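Phage tail sheath protein (Desulfitobacterium hafniense, PDB 3HXL) probably assembles with copies of itself into the contractile sheath around the tail tube of a myovirus-like phage. Local coordinates at residues N237-V249 with D326-G338. Numbering follows the deposited sequence.
Sequences NYPAADYEGVISV and DINTLTSFTADKG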
ATOM      1  N   ASN A 237       7.264   9.266 -13.171  1.00 20.36           N
ATOM      2  CA  ASN A 237       7.696   9.546 -14.535  1.00 21.38           C
ATOM      3  C   ASN A 237       7.974   8.314 -15.406  1.00 22.74           C
ATOM      4  O   ASN A 237       9.115   8.053 -15.797  1.00 21.21           O
ATOM      5  CB  ASN A 237       8.934  10.453 -14.496  1.00 19.42           C
ATOM      6  CG  ASN A 237       8.589  11.882 -14.127  1.00 17.29           C
ATOM      7  OD1 ASN A 237       8.097  12.643 -14.957  1.00 24.03           O
ATOM      8  ND2 ASN A 237       8.821  12.245 -12.871  1.00 18.37           N
ATOM      9  N   TYR A 238       6.925   7.559 -15.706  1.00 18.74           N
ATOM     10  CA  TYR A 238       7.067   6.384 -16.551  1.00 17.19           C
ATOM     11  C   TYR A 238       5.828   6.183 -17.412  1.00 16.77           C
ATOM     12  O   TYR A 238       5.197   5.123 -17.384  1.00 19.10           O
ATOM     13  CB  TYR A 238       7.314   5.138 -15.702  1.00 20.59           C
ATOM     14  CG  TYR A 238       7.948   4.007 -16.476  1.00 23.75           C
ATOM     15  CD1 TYR A 238       7.234   2.842 -16.768  1.00 19.59           C
ATOM     16  CD2 TYR A 238       9.270   4.100 -16.913  1.00 29.47           C
ATOM     17  CE1 TYR A 238       7.828   1.791 -17.476  1.00 22.11           C
ATOM     18  CE2 TYR A 238       9.872   3.061 -17.619  1.00 31.18           C
ATOM     19  CZ  TYR A 238       9.148   1.910 -17.895  1.00 30.61           C
ATOM     20  OH  TYR A 238       9.752   0.874 -18.574  1.00 23.97           O
ATOM     21  N   PRO A 239       5.457   7.208 -18.185  1.00 16.97           N
ATOM     22  CA  PRO A 239       4.280   7.102 -19.048  1.00 17.78           C
ATOM     23  C   PRO A 239       4.467   6.027 -20.121  1.00 21.79           C
ATOM     24  O   PRO A 239       3.502   5.581 -20.739  1.00 22.31           O
ATOM     25  CB  PRO A 239       4.156   8.505 -19.631  1.00 17.97           C
ATOM     26  CG  PRO A 239       5.573   8.976 -19.677  1.00 17.95           C
ATOM     27  CD  PRO A 239       6.107   8.521 -18.344  1.00 14.27           C
ATOM     28  N   ALA A 240       5.711   5.603 -20.326  1.00 21.64           N
ATOM     29  CA  ALA A 240       6.003   4.580 -21.329  1.00 24.96           C
ATOM     30  C   ALA A 240       5.272   3.266 -21.046  1.00 25.28           C
ATOM     31  O   ALA A 240       5.149   2.408 -21.930  1.00 20.31           O
ATOM     32  CB  ALA A 240       7.523   4.335 -21.410  1.00 17.71           C
ATOM     33  N   ALA A 241       4.797   3.101 -19.814  1.00 18.77           N
ATOM     34  CA  ALA A 241       4.076   1.890 -19.429  1.00 20.23           C
ATOM     35  C   ALA A 241       2.851   1.674 -20.333  1.00 18.26           C
ATOM     36  O   ALA A 241       2.502   0.536 -20.654  1.00 20.31           O
ATOM     37  CB  ALA A 241       3.634   1.984 -17.954  1.00 18.48           C
ATOM     38  N   ASP A 242       2.201   2.775 -20.714  1.00 15.22           N
ATOM     39  CA  ASP A 242       1.025   2.750 -21.594  1.00 19.91           C
ATOM     40  C   ASP A 242       0.094   1.586 -21.248  1.00 20.86           C
ATOM     41  O   ASP A 242      -0.297   0.796 -22.111  1.00 18.28           O
ATOM     42  CB  ASP A 242       1.500   2.667 -23.055  1.00 23.41           C
ATOM     43  CG  ASP A 242       0.361   2.734 -24.065  1.00 22.21           C
ATOM     44  OD1 ASP A 242      -0.716   3.280 -23.740  1.00 21.65           O
ATOM     45  OD2 ASP A 242       0.560   2.255 -25.205  1.00 22.26           O
ATOM     46  N   TYR A 243      -0.264   1.505 -19.970  1.00 18.37           N
ATOM     47  CA  TYR A 243      -1.112   0.438 -19.468  1.00 18.37           C
ATOM     48  C   TYR A 243      -2.018   0.962 -18.347  1.00 17.15           C
ATOM     49  O   TYR A 243      -1.566   1.723 -17.489  1.00 12.48           O
ATOM     50  CB  TYR A 243      -0.218  -0.692 -18.961  1.00 15.59           C
ATOM     51  CG  TYR A 243      -0.971  -1.880 -18.409  1.00 16.24           C
ATOM     52  CD1 TYR A 243      -1.913  -2.552 -19.187  1.00 19.54           C
ATOM     53  CD2 TYR A 243      -0.748  -2.324 -17.105  1.00 14.93           C
ATOM     54  CE1 TYR A 243      -2.621  -3.638 -18.679  1.00 20.36           C
ATOM     55  CE2 TYR A 243      -1.452  -3.415 -16.585  1.00 17.44           C
ATOM     56  CZ  TYR A 243      -2.386  -4.059 -17.384  1.00 14.37           C
ATOM     57  OH  TYR A 243      -3.100  -5.115 -16.889  1.00 19.45           O
ATOM     58  N   GLU A 244      -3.288   0.554 -18.363  1.00 13.27           N
ATOM     59  CA  GLU A 244      -4.264   1.007 -17.359  1.00 17.73           C
ATOM     60  C   GLU A 244      -3.934   0.549 -15.941  1.00 18.56           C
ATOM     61  O   GLU A 244      -4.491   1.062 -14.962  1.00 14.90           O
ATOM     62  CB  GLU A 244      -5.682   0.533 -17.719  1.00 14.01           C
ATOM     63  CG  GLU A 244      -5.877  -0.982 -17.693  1.00 18.01           C
ATOM     64  CD  GLU A 244      -5.630  -1.623 -19.054  1.00 20.71           C
ATOM     65  OE1 GLU A 244      -4.974  -0.984 -19.904  1.00 16.22           O
ATOM     66  OE2 GLU A 244      -6.091  -2.762 -19.265  1.00 19.12           O
ATOM     67  N   GLY A 245      -3.030  -0.414 -15.825  1.00 15.58           N
ATOM     68  CA  GLY A 245      -2.661  -0.898 -14.510  1.00 10.16           C
ATOM     69  C   GLY A 245      -1.550  -0.072 -13.889  1.00  9.59           C
ATOM     70  O   GLY A 245      -1.141  -0.325 -12.758  1.00 17.53           O
ATOM     71  N   VAL A 246      -1.063   0.929 -14.618  1.00 15.92           N
ATOM     72  CA  VAL A 246       0.024   1.766 -14.113  1.00 15.30           C
ATOM     73  C   VAL A 246      -0.275   3.262 -14.123  1.00 11.38           C
ATOM     74  O   VAL A 246      -0.678   3.816 -15.139  1.00 16.77           O
ATOM     75  CB  VAL A 246       1.322   1.553 -14.934  1.00 16.26           C
ATOM     76  CG1 VAL A 246       2.415   2.478 -14.426  1.00 23.11           C
ATOM     77  CG2 VAL A 246       1.760   0.103 -14.847  1.00 16.90           C
ATOM     78  N   ILE A 247      -0.083   3.911 -12.978  1.00 16.29           N
ATOM     79  CA  ILE A 247      -0.285   5.349 -12.879  1.00 16.23           C
ATOM     80  C   ILE A 247       1.104   5.969 -12.797  1.00 12.11           C
ATOM     81  O   ILE A 247       1.956   5.494 -12.046  1.00 16.44           O
ATOM     82  CB  ILE A 247      -1.092   5.731 -11.608  1.00 11.15           C
ATOM     83  CG1 ILE A 247      -2.517   5.175 -11.719  1.00 12.50           C
ATOM     84  CG2 ILE A 247      -1.114   7.247 -11.444  1.00 15.30           C
ATOM     85  CD1 ILE A 247      -3.301   5.188 -10.398  1.00 11.60           C
ATOM     86  N   SER A 248       1.338   7.013 -13.583  1.00 13.50           N
ATOM     87  CA  SER A 248       2.643   7.681 -13.602  1.00 16.28           C
ATOM     88  C   SER A 248       2.584   9.126 -13.104  1.00  8.98           C
ATOM     89  O   SER A 248       2.062  10.007 -13.787  1.00 15.20           O
ATOM     90  CB  SER A 248       3.221   7.665 -15.023  1.00 19.30           C
ATOM     91  OG  SER A 248       4.503   8.271 -15.067  1.00 20.45           O
ATOM     92  N   VAL A 249       3.143   9.358 -11.920  1.00 11.08           N
ATOM     93  CA  VAL A 249       3.173  10.692 -11.318  1.00 13.63           C
ATOM     94  C   VAL A 249       4.329  11.486 -11.930  1.00 14.52           C
ATOM     95  O   VAL A 249       5.481  11.055 -11.869  1.00 15.16           O
ATOM     96  CB  VAL A 249       3.378  10.601  -9.791  1.00 17.68           C
ATOM     97  CG1 VAL A 249       3.307  11.987  -9.167  1.00 17.18           C
ATOM     98  CG2 VAL A 249       2.333   9.676  -9.183  1.00 17.25           C
ATOM     99  N   ASP A 326      -7.333  12.523 -12.871  1.00 17.62           N
ATOM    100  CA  ASP A 326      -7.107  11.236 -12.219  1.00 16.44           C
ATOM    101  C   ASP A 326      -7.039  10.177 -13.318  1.00 14.82           C
ATOM    102  O   ASP A 326      -8.009   9.459 -13.565  1.00 12.94           O
ATOM    103  CB  ASP A 326      -8.270  10.965 -11.248  1.00 17.33           C
ATOM    104  CG  ASP A 326      -8.099   9.684 -10.445  1.00 20.04           C
ATOM    105  OD1 ASP A 326      -6.993   9.097 -10.458  1.00 15.57           O
ATOM    106  OD2 ASP A 326      -9.086   9.275  -9.791  1.00 16.47           O
ATOM    107  N   ILE A 327      -5.890  10.094 -13.980  1.00 14.14           N
ATOM    108  CA  ILE A 327      -5.713   9.146 -15.072  1.00 12.27           C
ATOM    109  C   ILE A 327      -4.502   8.246 -14.915  1.00 16.03           C
ATOM    110  O   ILE A 327      -3.575   8.552 -14.155  1.00 13.06           O
ATOM    111  CB  ILE A 327      -5.564   9.878 -16.428  1.00 15.44           C
ATOM    112  CG1 ILE A 327      -4.362  10.832 -16.370  1.00 19.32           C
ATOM    113  CG2 ILE A 327      -6.834  10.627 -16.760  1.00 18.60           C
ATOM    114  CD1 ILE A 327      -3.988  11.437 -17.725  1.00 17.57           C
ATOM    115  N   ASN A 328      -4.530   7.122 -15.631  1.00 11.53           N
ATOM    116  CA  ASN A 328      -3.422   6.177 -15.619  1.00 14.64           C
ATOM    117  C   ASN A 328      -2.647   6.376 -16.930  1.00 17.50           C
ATOM    118  O   ASN A 328      -2.983   7.258 -17.719  1.00 16.36           O
ATOM    119  CB  ASN A 328      -3.929   4.732 -15.461  1.00  9.75           C
ATOM    120  CG  ASN A 328      -4.968   4.350 -16.498  1.00 14.48           C
ATOM    121  OD1 ASN A 328      -4.693   4.329 -17.703  1.00 18.12           O
ATOM    122  ND2 ASN A 328      -6.169   4.028 -16.032  1.00 13.19           N
ATOM    123  N   THR A 329      -1.618   5.567 -17.159  1.00 15.17           N
ATOM    124  CA  THR A 329      -0.780   5.721 -18.349  1.00 15.36           C
ATOM    125  C   THR A 329      -1.316   5.244 -19.690  1.00 19.91           C
ATOM    126  O   THR A 329      -0.653   5.432 -20.713  1.00 19.72           O
ATOM    127  CB  THR A 329       0.569   5.032 -18.161  1.00  9.26           C
ATOM    128  OG1 THR A 329       0.361   3.630 -17.994  1.00 16.54           O
ATOM    129  CG2 THR A 329       1.282   5.578 -16.944  1.00 11.03           C
ATOM    130  N   LEU A 330      -2.483   4.615 -19.713  1.00 14.05           N
ATOM    131  CA  LEU A 330      -3.012   4.128 -20.984  1.00 12.76           C
ATOM    132  C   LEU A 330      -3.290   5.241 -21.987  1.00 16.10           C
ATOM    133  O   LEU A 330      -4.121   6.119 -21.735  1.00 16.79           O
ATOM    134  CB  LEU A 330      -4.296   3.325 -20.766  1.00 13.68           C
ATOM    135  CG  LEU A 330      -4.922   2.798 -22.061  1.00 17.00           C
ATOM    136  CD1 LEU A 330      -4.002   1.740 -22.692  1.00 13.70           C
ATOM    137  CD2 LEU A 330      -6.277   2.177 -21.745  1.00 16.01           C
ATOM    138  N   THR A 331      -2.593   5.202 -23.124  1.00 14.77           N
ATOM    139  CA  THR A 331      -2.791   6.196 -24.178  1.00 16.00           C
ATOM    140  C   THR A 331      -3.077   5.567 -25.541  1.00 17.86           C
ATOM    141  O   THR A 331      -3.644   6.223 -26.409  1.00 20.66           O
ATOM    142  CB  THR A 331      -1.571   7.142 -24.354  1.00 19.12           C
ATOM    143  OG1 THR A 331      -0.406   6.372 -24.671  1.00 24.41           O
ATOM    144  CG2 THR A 331      -1.326   7.944 -23.089  1.00 21.06           C
ATOM    145  N   SER A 332      -2.683   4.308 -25.734  1.00 19.75           N
ATOM    146  CA  SER A 332      -2.927   3.627 -27.005  1.00 21.80           C
ATOM    147  C   SER A 332      -4.322   3.016 -26.973  1.00 20.84           C
ATOM    148  O   SER A 332      -4.482   1.825 -26.731  1.00 22.02           O
ATOM    149  CB  SER A 332      -1.891   2.522 -27.236  1.00 20.04           C
ATOM    150  OG  SER A 332      -0.580   3.051 -27.226  1.00 20.76           O
ATOM    151  N   PHE A 333      -5.331   3.835 -27.222  1.00 24.20           N
ATOM    152  CA  PHE A 333      -6.699   3.360 -27.186  1.00 23.19           C
ATOM    153  C   PHE A 333      -7.091   2.582 -28.432  1.00 28.36           C
ATOM    154  O   PHE A 333      -6.614   2.860 -29.537  1.00 19.80           O
ATOM    155  CB  PHE A 333      -7.644   4.543 -26.977  1.00 25.97           C
ATOM    156  CG  PHE A 333      -7.266   5.412 -25.808  1.00 23.51           C
ATOM    157  CD1 PHE A 333      -7.164   4.876 -24.529  1.00 18.29           C
ATOM    158  CD2 PHE A 333      -7.002   6.767 -25.991  1.00 19.25           C
ATOM    159  CE1 PHE A 333      -6.802   5.676 -23.445  1.00 23.45           C
ATOM    160  CE2 PHE A 333      -6.640   7.577 -24.915  1.00 21.03           C
ATOM    161  CZ  PHE A 333      -6.539   7.033 -23.641  1.00 16.11           C
ATOM    162  N   THR A 334      -7.950   1.589 -28.238  1.00 23.16           N
ATOM    163  CA  THR A 334      -8.431   0.770 -29.338  1.00 24.26           C
ATOM    164  C   THR A 334      -9.943   0.682 -29.253  1.00 22.97           C
ATOM    165  O   THR A 334     -10.556   1.230 -28.337  1.00 23.63           O
ATOM    166  CB  THR A 334      -7.850  -0.656 -29.284  1.00 26.91           C
ATOM    167  OG1 THR A 334      -8.323  -1.322 -28.107  1.00 28.41           O
ATOM    168  CG2 THR A 334      -6.324  -0.608 -29.256  1.00 27.75           C
ATOM    169  N   ALA A 335     -10.543   0.004 -30.222  1.00 26.79           N
ATOM    170  CA  ALA A 335     -11.986  -0.160 -30.249  1.00 29.30           C
ATOM    171  C   ALA A 335     -12.453  -0.860 -28.973  1.00 27.06           C
ATOM    172  O   ALA A 335     -13.417  -0.424 -28.338  1.00 27.39           O
ATOM    173  CB  ALA A 335     -12.391  -0.965 -31.471  1.00 29.60           C
ATOM    174  N   ASP A 336     -11.751  -1.928 -28.599  1.00 18.31           N
ATOM    175  CA  ASP A 336     -12.072  -2.718 -27.408  1.00 28.04           C
ATOM    176  C   ASP A 336     -11.643  -2.083 -26.088  1.00 27.70           C
ATOM    177  O   ASP A 336     -12.134  -2.465 -25.029  1.00 22.44           O
ATOM    178  CB  ASP A 336     -11.431  -4.108 -27.495  1.00 29.59           C
ATOM    179  CG  ASP A 336     -12.073  -4.990 -28.551  1.00 31.80           C
ATOM    180  OD1 ASP A 336     -13.107  -4.589 -29.126  1.00 25.50           O
ATOM    181  OD2 ASP A 336     -11.547  -6.092 -28.795  1.00 30.14           O
ATOM    182  N   LYS A 337     -10.709  -1.140 -26.141  1.00 25.48           N
ATOM    183  CA  LYS A 337     -10.248  -0.481 -24.922  1.00 28.31           C
ATOM    184  C   LYS A 337     -10.123   1.011 -25.193  1.00 23.18           C
ATOM    185  O   LYS A 337      -9.045   1.514 -25.507  1.00 25.04           O
ATOM    186  CB  LYS A 337      -8.909  -1.075 -24.474  1.00 27.34           C
ATOM    187  CG  LYS A 337      -8.550  -0.771 -23.027  1.00 26.57           C
ATOM    188  CD  LYS A 337      -7.382  -1.609 -22.535  1.00 22.42           C
ATOM    189  CE  LYS A 337      -6.076  -1.217 -23.197  1.00 35.31           C
ATOM    190  NZ  LYS A 337      -4.923  -1.987 -22.647  1.00 26.81           N
ATOM    191  N   GLY A 338     -11.252   1.704 -25.068  1.00 21.53           N
ATOM    192  CA  GLY A 338     -11.311   3.132 -25.322  1.00 22.74           C
ATOM    193  C   GLY A 338     -10.692   4.038 -24.278  1.00 19.61           C
ATOM    194  O   GLY A 338     -10.120   3.579 -23.289  1.00 19.41           O
TER
HETATM  195  O   HOH W   1      -1.954  -0.743 -23.682  1.00 36.88           O
HETATM  196  O   HOH W   2      -0.907   8.152 -14.955  1.00 13.53           O
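Asp242 OD1 takes two backbone N-H groups of the 326-338 loop: Thr331 N lies 2.8 Å from Asp242 OD1, nearly in line with its C-O bond, and Ser332 N reaches the same oxygen on the syn side, 3.0 Å away. Asp242 OD2 lies 2.5 Å from Ser332 OG, doubtfully short for an ordinary hydrogen bond. With CG anti to the backbone N (chi1 -176°), the carboxylate of Asp242 reaches the loop although its CB starts off away from it. Farther along, Lys337 NZ makes a salt bridge to the syn lone pair of Glu244 OE1 at 2.9 Å, the two side chains slanting across each other.

Thr329 plugs into the turn 243-246. Its backbone N donates almost straight to Val246 O (2.8 Å), and its OG1 sits 2.8 Å from Tyr243 O and 3.0 Å from Val246 O, its proton able to serve either carbonyl. Thr329 CG2 presses on Ser248 CB, a tight 3.4 Å. The Asn328 amide lies against Glu244 CA; its OD1 closes an Asx turn onto Leu330 N, while ND2 is held by Phe341 O.

Thus the loop leading to helix 344-364 is pinned to the turn before strand 246-255 and to its first residues. That strand pairs with strand 232-236 in a mixed sheet; Tyr243 leans on helix 210-227, its OH hydrogen-bonding Asp225 OD2.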